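Local coordinates for similar to hydroxylamine oxidoreductase (Kuenenia stuttgartiensis, PDB 6H5L), which probably works as a multi-heme oxidoreductase of the hydroxylamine oxidoreductase family, within a reductase complex that passes electrons along an extended series of c-type hemes, at residues Y244-K248 against H249-Y253; Y184-A187 against A188-Y192; F160-E163 against R164-G167; A93-R96 against S97-H100; Q379-K382 against I383-L387. All coordinates share one frame; numbering follows the deposited sequence.

Contact 1 (Y244-K248 against H249-Y253); sequences YGESK and HGKIY. With HEC (heme c), chain J.
H249 rests its CB against the Y244 ring, 3.9 Å from CE1, in the first turn of helix 248-256, whose N-cap is S247. With CG lying next to its own backbone N (chi1 -68°), the imidazole of H249 is carried to the heme, where NE2 binds the iron at 2.0 Å; H354 supplies the other protein ligand, a bis-histidine site. At G250 the cap shows: its N gives a weak bond to S247 OG, while that hydroxyl donates in turn to Y244 O over 2.6 Å, in the carbonyl plane. The CA of G250 sits over one face of the Y244 ring, 4.2 Å from the centroid, a CH-pi contact. K251 N then donates to S247 O at 2.7 Å. The K251 side chain folds back at chi2 and chi3 to form a salt bridge with E246, and E254 gives the same ammonium a second carboxylate. I252 N bonds K248 O, whose ammonium goes to V211 O and A228 O of a neighbouring subunit, and I252 CD1 lies 3.8 Å from heme CAD. Last comes Y253, its CB 3.8 Å from Y244 OH, the hydroxyl that bonds P278 O.

Contact 2 (Y184-A187 against A188-Y192); sequences YAEA and ARRGY
E186 divides its carboxylate between two consecutive arginines, one oxygen to each, in a network of two hydrogen-bonded salt bridges. R190 NE meets E186 OE1 at 3.1 Å in a nearly straight bond (175°) that arrives from above the carboxylate plane, and R189 NH1 meets OE2 at 3.3 Å on the syn side, again tilted out of the plane. Both oxygens lie at the edge of the guanidinium they serve. The chain of E186 starts anti to the backbone N and then bends at chi2 (65°), which turns the carboxylate along the helix toward the arginines. The backbone here ends helix 182-189 in a Schellman motif: G191 takes a positive phi of 94°, Y192 N returns to A187 O at 2.8 Å, and G191 N returns to A188 O. The same turn brings Y192 CB to 4.3 Å from A187 CB. Each arginine has a further acid, D407 for R189 and D401 for R190, tying the helix end to the chain beyond residue 400. Y192 OH bonds Q379 OE1 of a neighbouring subunit.

Contact 3 (F160-E163 against R164-G167); sequences FLRE and REVG. With HEC (heme c), chain G.
R164 N turns back to L161 O in a weak bond of 3.3 Å within the 3-10 segment 162-165, which leads off helix 154-161. The R164 side chain heads back the same way, bending at chi3 (-76°) so that NH1 comes within 4.4 Å of L161 CG. V166 N donates to E163 O. The carboxylate of E163 points elsewhere, into the loop after the turn, where OE2 accepts from L172 N. R162 meets E165 one 3-10 step ahead in a side-on, two-nitrogen salt bridge, NE on OE1 and NH2 on OE2, each at 3.0 Å; the NH2 bond uses the syn lone pair, whereas NE comes from above the carboxylate plane, the guanidinium and carboxylate planes being 40° apart. F160, at the other end, touches a heme vinyl-derived carbon, CBB, with CD2. R162 NH1 also pairs with E287, so one guanidinium serves two carboxylates, which would probably favour its positive charge and their ionised state.

Contact 4 (A93-R96 against S97-H100); sequences ADWR and SSGH. With HEC (heme c), chain E.
The turn in which S98 folds back on W95 ends helix 89-97 and leads into a bis-histidine heme site. W95 O is gripped twice by one residue: S98 OG donates to it at 2.7 Å and S98 N at 3.2 Å, both from the same face of the carbonyl plane. Chi1 of 66° makes this possible, setting OG between the backbone N and the carbonyl carbon, from where it points back down the helix; it also accepts a weak bond from H100 N. One residue earlier, S97 N spreads two weak bonds over A93 O and D94 O as the helical pattern gives way. In the indole of W95, CD1 is 4.1 Å from S98 OG and NE1 4.5 Å from H100 CB. H100 then leads its imidazole away from the helix, and NE2 binds the iron at 2.0 Å, with H153 as the other protein ligand. W95 NE1 bonds V127 O, and its ring meets H128 edge-to-face. D94 forms a salt bridge with R276 of a neighbouring copy, and R96 one with E122 of the partner cytochrome chain. W95 and R96 both lean on V81 of helix 77-87, while V127, just ahead of helix 129-133, is backbone-bonded to H100.

Contact 5 (Q379-K382 against I383-L387); sequences QAQK and IVEDL
K382 starts anti to its own N (chi1 -175°) and bends at chi2 and again at chi4 (64°), a curl that carries NZ one turn forward to D386. There the ammonium forms a salt bridge with both carboxylate oxygens, 2.8 Å from OD1 and 2.8 Å from OD2, using the syn lone pair of each. One residue back, the Q381 chain extends beyond CG, and its NE2 approaches E385 OE1 at 2.9 Å; the place of that oxygen is less sure, so the bond is best read as likely. The amide and carboxylate planes are turned 70° apart. Both pairs are four residues apart, the spacing of one turn of helix 356-389, and the backbone keeps the same step, E385 N on Q381 O and D386 N on K382 O, each at 3.0 Å. A380, I383 and V384 lie on the sides of the helix that face two other long helices: A380 and V384 meet helix 455-476, and I383 meets I498 and A502 of helix 480-513. Among the polar ends, Q381 OE1 bonds Y460 OH, and E385 OE2 accepts from S317 N.

Overall arrangement
All five are local turns, yet they sit in very different surroundings. Contact 1 is buried and contact 3 lies at the surface; contacts 2, 4 and 5 are intermediate. Contacts 1 and 4 each deliver a histidine to a heme iron beside a serine hydroxyl that organises the backbone, one at a helix start, the other at a helix end; their centres are about 31 Å apart. Ion pairs dominate contacts 2, 3 and 5, and contact 1 has one too; contact 3 also brings F160 against a heme. Contacts 4 and 5 are farthest apart, about 57 Å between centres. Contacts 2 and 5 are joined between subunits, where Y192 of one copy bonds Q379 of another.

Contact 1 (Y244-K248 against H249-Y253)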
# COMPACT_ATOMS: atom_id res chain seq x y z
N TYR A 244 -13.97 -24.38 30.40
CA TYR A 244 -13.71 -24.25 28.97
C TYR A 244 -12.48 -23.39 28.71
O TYR A 244 -11.57 -23.79 27.97
CB TYR A 244 -14.92 -23.65 28.25
CG TYR A 244 -14.58 -23.16 26.86
CD1 TYR A 244 -14.37 -24.06 25.81
CD2 TYR A 244 -14.44 -21.80 26.59
CE1 TYR A 244 -14.05 -23.61 24.54
CE2 TYR A 244 -14.12 -21.35 25.32
CZ TYR A 244 -13.93 -22.27 24.30
OH TYR A 244 -13.61 -21.84 23.04
N GLY A 245 -12.45 -22.19 29.29
CA GLY A 245 -11.36 -21.26 29.03
C GLY A 245 -9.99 -21.85 29.27
O GLY A 245 -9.05 -21.59 28.52
N GLU A 246 -9.85 -22.66 30.32
CA GLU A 246 -8.57 -23.26 30.67
C GLU A 246 -8.35 -24.61 30.02
O GLU A 246 -7.33 -25.25 30.28
CB GLU A 246 -8.45 -23.38 32.19
CG GLU A 246 -8.66 -22.07 32.92
CD GLU A 246 -7.82 -20.94 32.35
OE1 GLU A 246 -6.61 -21.16 32.11
OE2 GLU A 246 -8.37 -19.84 32.13
N SER A 247 -9.28 -25.08 29.19
CA SER A 247 -9.04 -26.29 28.42
C SER A 247 -8.20 -25.98 27.18
O SER A 247 -8.01 -24.82 26.81
CB SER A 247 -10.37 -26.94 28.01
OG SER A 247 -11.04 -26.15 27.04
N LYS A 248 -7.70 -27.03 26.54
CA LYS A 248 -6.97 -26.85 25.29
C LYS A 248 -7.84 -26.20 24.23
O LYS A 248 -7.35 -25.44 23.39
CB LYS A 248 -6.43 -28.19 24.79
CG LYS A 248 -5.22 -28.71 25.56
CD LYS A 248 -4.04 -27.76 25.46
CE LYS A 248 -2.79 -28.35 26.09
NZ LYS A 248 -1.62 -27.44 26.00
N HIS A 249 -9.15 -26.48 24.25
CA HIS A 249 -10.07 -25.80 23.35
C HIS A 249 -10.06 -24.29 23.59
O HIS A 249 -10.02 -23.50 22.64
CB HIS A 249 -11.49 -26.35 23.52
CG HIS A 249 -11.65 -27.76 23.05
ND1 HIS A 249 -12.51 -28.66 23.65
CD2 HIS A 249 -11.07 -28.43 22.02
CE1 HIS A 249 -12.45 -29.82 23.02
NE2 HIS A 249 -11.58 -29.71 22.03
N GLY A 250 -10.08 -23.88 24.85
CA GLY A 250 -10.11 -22.47 25.19
C GLY A 250 -8.77 -21.78 25.08
O GLY A 250 -8.70 -20.62 24.66
N LYS A 251 -7.70 -22.48 25.46
CA LYS A 251 -6.36 -21.90 25.34
C LYS A 251 -6.00 -21.64 23.88
O LYS A 251 -5.38 -20.62 23.56
CB LYS A 251 -5.33 -22.82 25.99
CG LYS A 251 -5.31 -22.76 27.50
CD LYS A 251 -5.02 -21.35 27.98
CE LYS A 251 -6.03 -20.89 29.01
NZ LYS A 251 -5.99 -19.41 29.22
N ILE A 252 -6.39 -22.55 22.99
CA ILE A 252 -6.11 -22.36 21.57
C ILE A 252 -6.96 -21.23 21.00
O ILE A 252 -6.49 -20.44 20.17
CB ILE A 252 -6.32 -23.68 20.80
CG1 ILE A 252 -5.24 -24.69 21.19
CG2 ILE A 252 -6.33 -23.44 19.30
CD1 ILE A 252 -5.45 -26.08 20.61
N TYR A 253 -8.22 -21.13 21.44
CA TYR A 253 -9.06 -20.03 20.99
C TYR A 253 -8.51 -18.69 21.45
O TYR A 253 -8.43 -17.73 20.67
CB TYR A 253 -10.49 -20.22 21.49
CG TYR A 253 -11.25 -18.92 21.66
CD1 TYR A 253 -11.62 -18.16 20.56
CD2 TYR A 253 -11.61 -18.45 22.92
CE1 TYR A 253 -12.31 -16.97 20.71
CE2 TYR A 253 -12.30 -17.27 23.08
CZ TYR A 253 -12.65 -16.53 21.97
OH TYR A 253 -13.34 -15.35 22.13
FE HEC J . -11.40 -31.38 20.94
CHA HEC J . -8.31 -31.16 22.36
CHB HEC J . -12.39 -33.53 23.47
CHC HEC J . -14.63 -31.41 19.73
CHD HEC J . -10.41 -29.48 18.26
NA HEC J . -10.53 -32.17 22.62
C1A HEC J . -9.20 -32.00 22.98
C2A HEC J . -8.93 -32.86 24.12
C3A HEC J . -10.05 -33.51 24.42
C4A HEC J . -11.08 -33.09 23.49
CMA HEC J . -10.23 -34.53 25.56
CAA HEC J . -7.58 -33.01 24.86
CBA HEC J . -6.59 -33.73 23.95
CGA HEC J . -5.36 -34.12 24.73
O1A HEC J . -4.43 -34.69 24.10
O2A HEC J . -5.32 -33.87 25.96
NB HEC J . -13.17 -32.33 21.48
C1B HEC J . -13.36 -33.12 22.60
C2B HEC J . -14.78 -33.43 22.69
C3B HEC J . -15.40 -32.85 21.65
C4B HEC J . -14.40 -32.14 20.88
CMB HEC J . -15.40 -34.30 23.80
CAB HEC J . -16.90 -32.89 21.31
CBB HEC J . -17.75 -32.17 22.38
NC HEC J . -12.34 -30.61 19.30
C1C HEC J . -13.69 -30.72 19.00
C2C HEC J . -13.96 -29.89 17.85
C3C HEC J . -12.79 -29.43 17.38
C4C HEC J . -11.75 -29.82 18.32
CMC HEC J . -15.32 -29.84 17.12
CAC HEC J . -12.57 -28.56 16.11
CBC HEC J . -13.29 -27.19 16.18
ND HEC J . -9.64 -30.43 20.40
C1D HEC J . -9.44 -29.77 19.19
C2D HEC J . -8.04 -29.43 19.08
C3D HEC J . -7.38 -29.96 20.36
C4D HEC J . -8.46 -30.56 21.12
CMD HEC J . -7.34 -28.70 17.91
CAD HEC J . -5.90 -29.88 20.79
CBD HEC J . -5.27 -31.27 20.69
CGD HEC J . -4.26 -31.46 21.79
O1D HEC J . -4.61 -31.21 22.97
O2D HEC J . -3.11 -31.86 21.49

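Contact 2 (Y184-A187 against A188-Y192)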
# COMPACT_ATOMS: atom_id res chain seq x y z
N TYR A 184 -36.37 -18.14 48.25
CA TYR A 184 -36.22 -16.77 47.77
C TYR A 184 -37.09 -15.82 48.59
O TYR A 184 -36.61 -14.82 49.12
CB TYR A 184 -36.57 -16.69 46.28
CG TYR A 184 -36.25 -15.36 45.63
CD1 TYR A 184 -37.08 -14.25 45.80
CD2 TYR A 184 -35.13 -15.21 44.82
CE1 TYR A 184 -36.79 -13.04 45.20
CE2 TYR A 184 -34.83 -14.00 44.21
CZ TYR A 184 -35.67 -12.92 44.41
OH TYR A 184 -35.39 -11.71 43.81
N ALA A 185 -38.39 -16.13 48.69
CA ALA A 185 -39.30 -15.29 49.46
C ALA A 185 -38.95 -15.31 50.95
O ALA A 185 -39.10 -14.30 51.64
CB ALA A 185 -40.74 -15.74 49.25
N GLU A 186 -38.50 -16.46 51.45
CA GLU A 186 -38.14 -16.55 52.86
C GLU A 186 -36.97 -15.63 53.19
O GLU A 186 -36.97 -14.95 54.22
CB GLU A 186 -37.80 -18.00 53.22
CG GLU A 186 -37.52 -18.23 54.70
CD GLU A 186 -38.73 -17.99 55.58
OE1 GLU A 186 -38.69 -17.07 56.42
OE2 GLU A 186 -39.73 -18.73 55.43
N ALA A 187 -35.95 -15.60 52.32
CA ALA A 187 -34.84 -14.67 52.53
C ALA A 187 -35.32 -13.23 52.53
O ALA A 187 -34.82 -12.40 53.31
CB ALA A 187 -33.77 -14.89 51.46
N ALA A 188 -36.29 -12.90 51.67
CA ALA A 188 -36.85 -11.55 51.67
C ALA A 188 -37.67 -11.28 52.92
O ALA A 188 -37.69 -10.14 53.41
CB ALA A 188 -37.71 -11.35 50.42
N ARG A 189 -38.34 -12.30 53.46
CA ARG A 189 -39.07 -12.14 54.71
C ARG A 189 -38.14 -11.72 55.83
O ARG A 189 -38.51 -10.90 56.68
CB ARG A 189 -39.76 -13.45 55.09
CG ARG A 189 -41.12 -13.68 54.46
CD ARG A 189 -41.57 -15.11 54.75
NE ARG A 189 -42.89 -15.19 55.35
CZ ARG A 189 -43.40 -16.30 55.88
NH1 ARG A 189 -42.68 -17.41 55.89
NH2 ARG A 189 -44.61 -16.30 56.41
N ARG A 190 -36.93 -12.27 55.86
CA ARG A 190 -35.99 -12.04 56.95
C ARG A 190 -35.09 -10.83 56.72
O ARG A 190 -34.19 -10.58 57.53
CB ARG A 190 -35.13 -13.29 57.17
CG ARG A 190 -35.96 -14.56 57.18
CD ARG A 190 -35.24 -15.71 57.85
NE ARG A 190 -36.15 -16.81 58.12
CZ ARG A 190 -36.00 -17.69 59.11
NH1 ARG A 190 -36.88 -18.66 59.28
NH2 ARG A 190 -34.96 -17.58 59.93
N GLY A 191 -35.31 -10.08 55.64
CA GLY A 191 -34.53 -8.89 55.38
C GLY A 191 -33.33 -9.07 54.49
O GLY A 191 -32.48 -8.17 54.44
N TYR A 192 -33.22 -10.19 53.78
CA TYR A 192 -32.09 -10.45 52.89
C TYR A 192 -32.54 -10.51 51.43
O TYR A 192 -31.98 -11.28 50.64
CB TYR A 192 -31.38 -11.75 53.27
CG TYR A 192 -31.13 -11.91 54.75
CD1 TYR A 192 -30.26 -11.06 55.43
CD2 TYR A 192 -31.76 -12.92 55.47
CE1 TYR A 192 -30.03 -11.21 56.78
CE2 TYR A 192 -31.53 -13.08 56.83
CZ TYR A 192 -30.67 -12.22 57.48
OH TYR A 192 -30.44 -12.37 58.83

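Contact 3 (F160-E163 against R164-G167)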
# COMPACT_ATOMS: atom_id res chain seq x y z
N PHE A 160 -35.56 -19.73 20.17
CA PHE A 160 -35.36 -19.50 21.60
C PHE A 160 -36.52 -20.08 22.41
O PHE A 160 -36.31 -20.67 23.47
CB PHE A 160 -35.21 -18.01 21.87
CG PHE A 160 -35.09 -17.66 23.33
CD1 PHE A 160 -33.89 -17.84 24.00
CD2 PHE A 160 -36.18 -17.15 24.03
CE1 PHE A 160 -33.78 -17.52 25.34
CE2 PHE A 160 -36.07 -16.83 25.37
CZ PHE A 160 -34.87 -17.02 26.03
N LEU A 161 -37.75 -19.94 21.90
CA LEU A 161 -38.92 -20.49 22.57
C LEU A 161 -38.87 -22.02 22.62
O LEU A 161 -39.53 -22.61 23.48
CB LEU A 161 -40.19 -20.02 21.86
CG LEU A 161 -41.35 -19.53 22.72
CD1 LEU A 161 -40.93 -18.34 23.56
CD2 LEU A 161 -42.55 -19.19 21.86
N ARG A 162 -38.12 -22.65 21.72
CA ARG A 162 -38.02 -24.11 21.70
C ARG A 162 -37.24 -24.67 22.89
O ARG A 162 -37.16 -25.90 23.02
CB ARG A 162 -37.38 -24.58 20.40
CG ARG A 162 -38.28 -24.44 19.18
CD ARG A 162 -37.74 -25.27 18.02
NE ARG A 162 -37.68 -26.69 18.36
CZ ARG A 162 -37.00 -27.59 17.66
NH1 ARG A 162 -36.31 -27.23 16.59
NH2 ARG A 162 -37.00 -28.86 18.05
N GLU A 163 -36.65 -23.83 23.74
CA GLU A 163 -36.00 -24.34 24.95
C GLU A 163 -37.00 -25.03 25.87
O GLU A 163 -36.62 -25.89 26.66
CB GLU A 163 -35.29 -23.21 25.69
CG GLU A 163 -34.08 -22.64 24.98
CD GLU A 163 -33.30 -21.68 25.85
OE1 GLU A 163 -32.18 -21.30 25.45
OE2 GLU A 163 -33.79 -21.32 26.93
N ARG A 164 -38.28 -24.65 25.78
CA ARG A 164 -39.32 -25.27 26.59
C ARG A 164 -39.41 -26.77 26.36
O ARG A 164 -39.90 -27.49 27.24
CB ARG A 164 -40.67 -24.59 26.28
CG ARG A 164 -41.87 -25.19 26.98
CD ARG A 164 -43.11 -24.30 26.90
NE ARG A 164 -43.03 -23.17 27.81
CZ ARG A 164 -43.10 -21.89 27.44
NH1 ARG A 164 -43.27 -21.58 26.16
NH2 ARG A 164 -43.01 -20.93 28.35
N GLU A 165 -38.93 -27.27 25.22
CA GLU A 165 -39.09 -28.68 24.88
C GLU A 165 -38.26 -29.59 25.77
O GLU A 165 -38.61 -30.76 25.94
CB GLU A 165 -38.74 -28.90 23.41
CG GLU A 165 -39.73 -28.29 22.45
CD GLU A 165 -39.28 -28.36 21.01
OE1 GLU A 165 -39.83 -27.61 20.17
OE2 GLU A 165 -38.36 -29.15 20.70
N VAL A 166 -37.15 -29.09 26.33
CA VAL A 166 -36.30 -29.91 27.19
C VAL A 166 -36.48 -29.59 28.67
O VAL A 166 -36.00 -30.37 29.52
CB VAL A 166 -34.81 -29.76 26.82
CG1 VAL A 166 -34.57 -30.19 25.38
CG2 VAL A 166 -34.33 -28.33 27.05
N GLY A 167 -37.16 -28.50 29.02
CA GLY A 167 -37.42 -28.18 30.40
C GLY A 167 -36.26 -27.46 31.07
O GLY A 167 -35.23 -27.17 30.47
FE HEC G . -29.41 -14.12 19.58
CHA HEC G . -27.85 -14.54 16.55
CHB HEC G . -31.83 -12.21 18.04
CHC HEC G . -31.29 -14.10 22.49
CHD HEC G . -26.87 -15.66 21.22
NA HEC G . -29.77 -13.48 17.66
C1A HEC G . -29.00 -13.78 16.55
C2A HEC G . -29.60 -13.17 15.39
C3A HEC G . -30.70 -12.53 15.80
C4A HEC G . -30.83 -12.71 17.23
CMA HEC G . -31.66 -11.74 14.88
CAA HEC G . -29.07 -13.26 13.94
CBA HEC G . -28.24 -12.04 13.59
CGA HEC G . -27.75 -12.16 12.17
O1A HEC G . -27.75 -13.30 11.64
O2A HEC G . -27.35 -11.13 11.58
NB HEC G . -31.19 -13.24 20.19
C1B HEC G . -32.08 -12.62 19.34
C2B HEC G . -33.34 -12.48 20.04
C3B HEC G . -33.19 -12.99 21.27
C4B HEC G . -31.84 -13.49 21.38
CMB HEC G . -34.61 -11.84 19.46
CAB HEC G . -34.26 -13.08 22.39
CBB HEC G . -35.33 -14.14 22.04
NC HEC G . -29.13 -14.75 21.50
C1C HEC G . -30.03 -14.67 22.55
C2C HEC G . -29.49 -15.39 23.68
C3C HEC G . -28.22 -15.70 23.37
C4C HEC G . -28.00 -15.39 21.97
CMC HEC G . -30.11 -15.38 25.09
CAC HEC G . -27.21 -16.42 24.30
CBC HEC G . -27.69 -17.86 24.59
ND HEC G . -27.61 -14.91 18.98
C1D HEC G . -26.78 -15.62 19.85
C2D HEC G . -25.79 -16.33 19.05
C3D HEC G . -26.10 -15.97 17.59
C4D HEC G . -27.24 -15.09 17.65
CMD HEC G . -24.66 -17.24 19.55
CAD HEC G . -25.36 -16.46 16.33
CBD HEC G . -26.27 -17.48 15.63
CGD HEC G . -25.51 -18.29 14.62
O1D HEC G . -26.07 -19.31 14.13
O2D HEC G . -24.34 -17.94 14.31

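Contact 4 (A93-R96 against S97-H100)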
# COMPACT_ATOMS: atom_id res chain seq x y z
N ALA A 93 -23.40 5.86 20.53
CA ALA A 93 -22.22 5.35 19.85
C ALA A 93 -22.36 3.86 19.53
O ALA A 93 -21.99 3.42 18.44
CB ALA A 93 -20.97 5.61 20.69
N ASP A 94 -22.89 3.08 20.48
CA ASP A 94 -23.18 1.68 20.19
C ASP A 94 -24.20 1.56 19.07
O ASP A 94 -24.00 0.80 18.11
CB ASP A 94 -23.68 0.97 21.45
CG ASP A 94 -22.58 0.70 22.45
OD1 ASP A 94 -21.46 1.24 22.27
OD2 ASP A 94 -22.83 -0.05 23.41
N TRP A 95 -25.30 2.31 19.16
CA TRP A 95 -26.39 2.16 18.21
C TRP A 95 -25.97 2.60 16.81
O TRP A 95 -26.32 1.95 15.82
CB TRP A 95 -27.61 2.95 18.68
CG TRP A 95 -28.70 3.04 17.66
CD1 TRP A 95 -29.58 2.06 17.31
CD2 TRP A 95 -29.04 4.18 16.86
NE1 TRP A 95 -30.44 2.51 16.34
CE2 TRP A 95 -30.13 3.81 16.05
CE3 TRP A 95 -28.52 5.48 16.76
CZ2 TRP A 95 -30.71 4.70 15.14
CZ3 TRP A 95 -29.10 6.35 15.86
CH2 TRP A 95 -30.18 5.96 15.06
N ARG A 96 -25.22 3.70 16.71
CA ARG A 96 -24.73 4.15 15.41
C ARG A 96 -23.81 3.14 14.75
O ARG A 96 -23.70 3.10 13.52
CB ARG A 96 -24.01 5.50 15.55
CG ARG A 96 -24.91 6.65 15.95
CD ARG A 96 -24.25 7.98 15.61
NE ARG A 96 -25.06 8.76 14.68
CZ ARG A 96 -25.89 9.73 15.04
NH1 ARG A 96 -26.03 10.04 16.32
NH2 ARG A 96 -26.59 10.39 14.13
N SER A 97 -23.14 2.30 15.55
CA SER A 97 -22.21 1.31 15.04
C SER A 97 -22.85 -0.05 14.81
O SER A 97 -22.17 -0.96 14.30
CB SER A 97 -21.03 1.17 16.01
OG SER A 97 -20.01 0.34 15.49
N SER A 98 -24.12 -0.22 15.16
CA SER A 98 -24.77 -1.52 15.07
C SER A 98 -25.39 -1.74 13.69
O SER A 98 -25.53 -0.82 12.89
CB SER A 98 -25.85 -1.64 16.15
OG SER A 98 -26.90 -0.72 15.92
N GLY A 99 -25.76 -3.00 13.44
CA GLY A 99 -26.48 -3.32 12.22
C GLY A 99 -27.88 -2.75 12.16
O GLY A 99 -28.48 -2.72 11.08
N HIS A 100 -28.41 -2.30 13.30
CA HIS A 100 -29.73 -1.68 13.29
C HIS A 100 -29.68 -0.28 12.68
O HIS A 100 -30.66 0.16 12.07
CB HIS A 100 -30.29 -1.64 14.71
CG HIS A 100 -30.74 -2.98 15.21
ND1 HIS A 100 -30.14 -3.61 16.29
CD2 HIS A 100 -31.71 -3.81 14.78
CE1 HIS A 100 -30.73 -4.77 16.50
NE2 HIS A 100 -31.69 -4.92 15.60
FE HEC E . -32.65 -6.65 15.33
CHA HEC E . -29.97 -6.82 13.24
CHB HEC E . -30.94 -8.47 17.69
CHC HEC E . -35.20 -6.16 17.59
CHD HEC E . -34.68 -5.55 12.80
NA HEC E . -30.78 -7.47 15.45
C1A HEC E . -29.83 -7.47 14.45
C2A HEC E . -28.70 -8.26 14.90
C3A HEC E . -28.98 -8.71 16.13
C4A HEC E . -30.29 -8.23 16.50
CMA HEC E . -28.06 -9.59 17.01
CAA HEC E . -27.39 -8.54 14.13
CBA HEC E . -26.66 -7.23 13.86
CGA HEC E . -25.19 -7.48 13.63
O1A HEC E . -24.74 -8.63 13.85
O2A HEC E . -24.47 -6.53 13.24
NB HEC E . -33.05 -7.29 17.26
C1B HEC E . -32.11 -7.87 18.09
C2B HEC E . -32.58 -7.73 19.46
C3B HEC E . -33.76 -7.11 19.43
C4B HEC E . -34.07 -6.80 18.05
CMB HEC E . -31.83 -8.26 20.70
CAB HEC E . -34.65 -6.73 20.63
CBB HEC E . -33.99 -5.62 21.47
NC HEC E . -34.60 -6.02 15.22
C1C HEC E . -35.45 -5.81 16.28
C2C HEC E . -36.56 -4.99 15.81
C3C HEC E . -36.50 -5.00 14.47
C4C HEC E . -35.21 -5.53 14.08
CMC HEC E . -37.85 -4.76 16.63
CAC HEC E . -37.52 -4.36 13.49
CBC HEC E . -37.35 -2.83 13.47
ND HEC E . -32.36 -6.23 13.33
C1D HEC E . -33.38 -5.82 12.46
C2D HEC E . -32.83 -5.74 11.13
C3D HEC E . -31.35 -6.14 11.26
C4D HEC E . -31.16 -6.42 12.66
CMD HEC E . -33.57 -5.33 9.84
CAD HEC E . -30.30 -6.22 10.13
CBD HEC E . -30.43 -7.55 9.39
CGD HEC E . -30.16 -8.70 10.33
O1D HEC E . -31.14 -9.34 10.79
O2D HEC E . -28.97 -8.97 10.62

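Contact 5 (Q379-K382 against I383-L387)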
# COMPACT_ATOMS: atom_id res chain seq x y z
N GLN A 379 -23.66 -42.07 48.92
CA GLN A 379 -23.08 -42.63 50.13
C GLN A 379 -23.01 -41.58 51.24
O GLN A 379 -23.22 -41.89 52.42
CB GLN A 379 -21.69 -43.20 49.84
CG GLN A 379 -21.71 -44.43 48.94
CD GLN A 379 -20.36 -44.72 48.31
OE1 GLN A 379 -19.52 -43.84 48.18
NE2 GLN A 379 -20.16 -45.97 47.90
N ALA A 380 -22.70 -40.34 50.88
CA ALA A 380 -22.67 -39.27 51.87
C ALA A 380 -24.07 -38.95 52.38
O ALA A 380 -24.26 -38.67 53.57
CB ALA A 380 -22.03 -38.01 51.28
N GLN A 381 -25.08 -39.00 51.50
CA GLN A 381 -26.45 -38.75 51.93
C GLN A 381 -26.96 -39.85 52.85
O GLN A 381 -27.79 -39.58 53.73
CB GLN A 381 -27.36 -38.59 50.72
CG GLN A 381 -28.76 -38.09 51.05
CD GLN A 381 -29.58 -37.77 49.82
OE1 GLN A 381 -29.07 -37.21 48.84
NE2 GLN A 381 -30.86 -38.12 49.85
N LYS A 382 -26.49 -41.08 52.66
CA LYS A 382 -26.88 -42.17 53.56
C LYS A 382 -26.39 -41.90 54.98
O LYS A 382 -27.11 -42.17 55.95
CB LYS A 382 -26.32 -43.49 53.05
CG LYS A 382 -26.76 -44.71 53.85
CD LYS A 382 -28.25 -44.96 53.72
CE LYS A 382 -28.65 -46.32 54.27
NZ LYS A 382 -28.42 -46.42 55.74
N ILE A 383 -25.17 -41.37 55.12
CA ILE A 383 -24.62 -41.08 56.44
C ILE A 383 -25.44 -40.00 57.14
O ILE A 383 -25.76 -40.12 58.33
CB ILE A 383 -23.14 -40.67 56.31
CG1 ILE A 383 -22.31 -41.85 55.80
CG2 ILE A 383 -22.62 -40.15 57.64
CD1 ILE A 383 -20.90 -41.47 55.39
N VAL A 384 -25.80 -38.95 56.41
CA VAL A 384 -26.57 -37.85 57.00
C VAL A 384 -27.96 -38.32 57.40
O VAL A 384 -28.46 -37.97 58.47
CB VAL A 384 -26.63 -36.66 56.03
CG1 VAL A 384 -27.43 -35.52 56.64
CG2 VAL A 384 -25.23 -36.20 55.65
N GLU A 385 -28.60 -39.14 56.56
CA GLU A 385 -29.96 -39.57 56.85
C GLU A 385 -30.01 -40.58 57.98
O GLU A 385 -31.01 -40.63 58.71
CB GLU A 385 -30.61 -40.13 55.59
CG GLU A 385 -30.89 -39.08 54.52
CD GLU A 385 -31.51 -39.67 53.27
OE1 GLU A 385 -31.98 -38.88 52.42
OE2 GLU A 385 -31.52 -40.91 53.13
N ASP A 386 -28.97 -41.40 58.14
CA ASP A 386 -28.94 -42.33 59.26
C ASP A 386 -28.86 -41.59 60.59
O ASP A 386 -29.49 -42.00 61.57
CB ASP A 386 -27.77 -43.30 59.11
CG ASP A 386 -27.98 -44.31 58.00
OD1 ASP A 386 -29.05 -44.27 57.36
OD2 ASP A 386 -27.08 -45.15 57.78
N LEU A 387 -28.09 -40.50 60.64
CA LEU A 387 -28.08 -39.66 61.83
C LEU A 387 -29.47 -39.11 62.13
O LEU A 387 -29.88 -39.04 63.29
CB LEU A 387 -27.09 -38.51 61.64
CG LEU A 387 -25.60 -38.85 61.51
CD1 LEU A 387 -24.84 -37.65 60.97
CD2 LEU A 387 -25.03 -39.27 62.86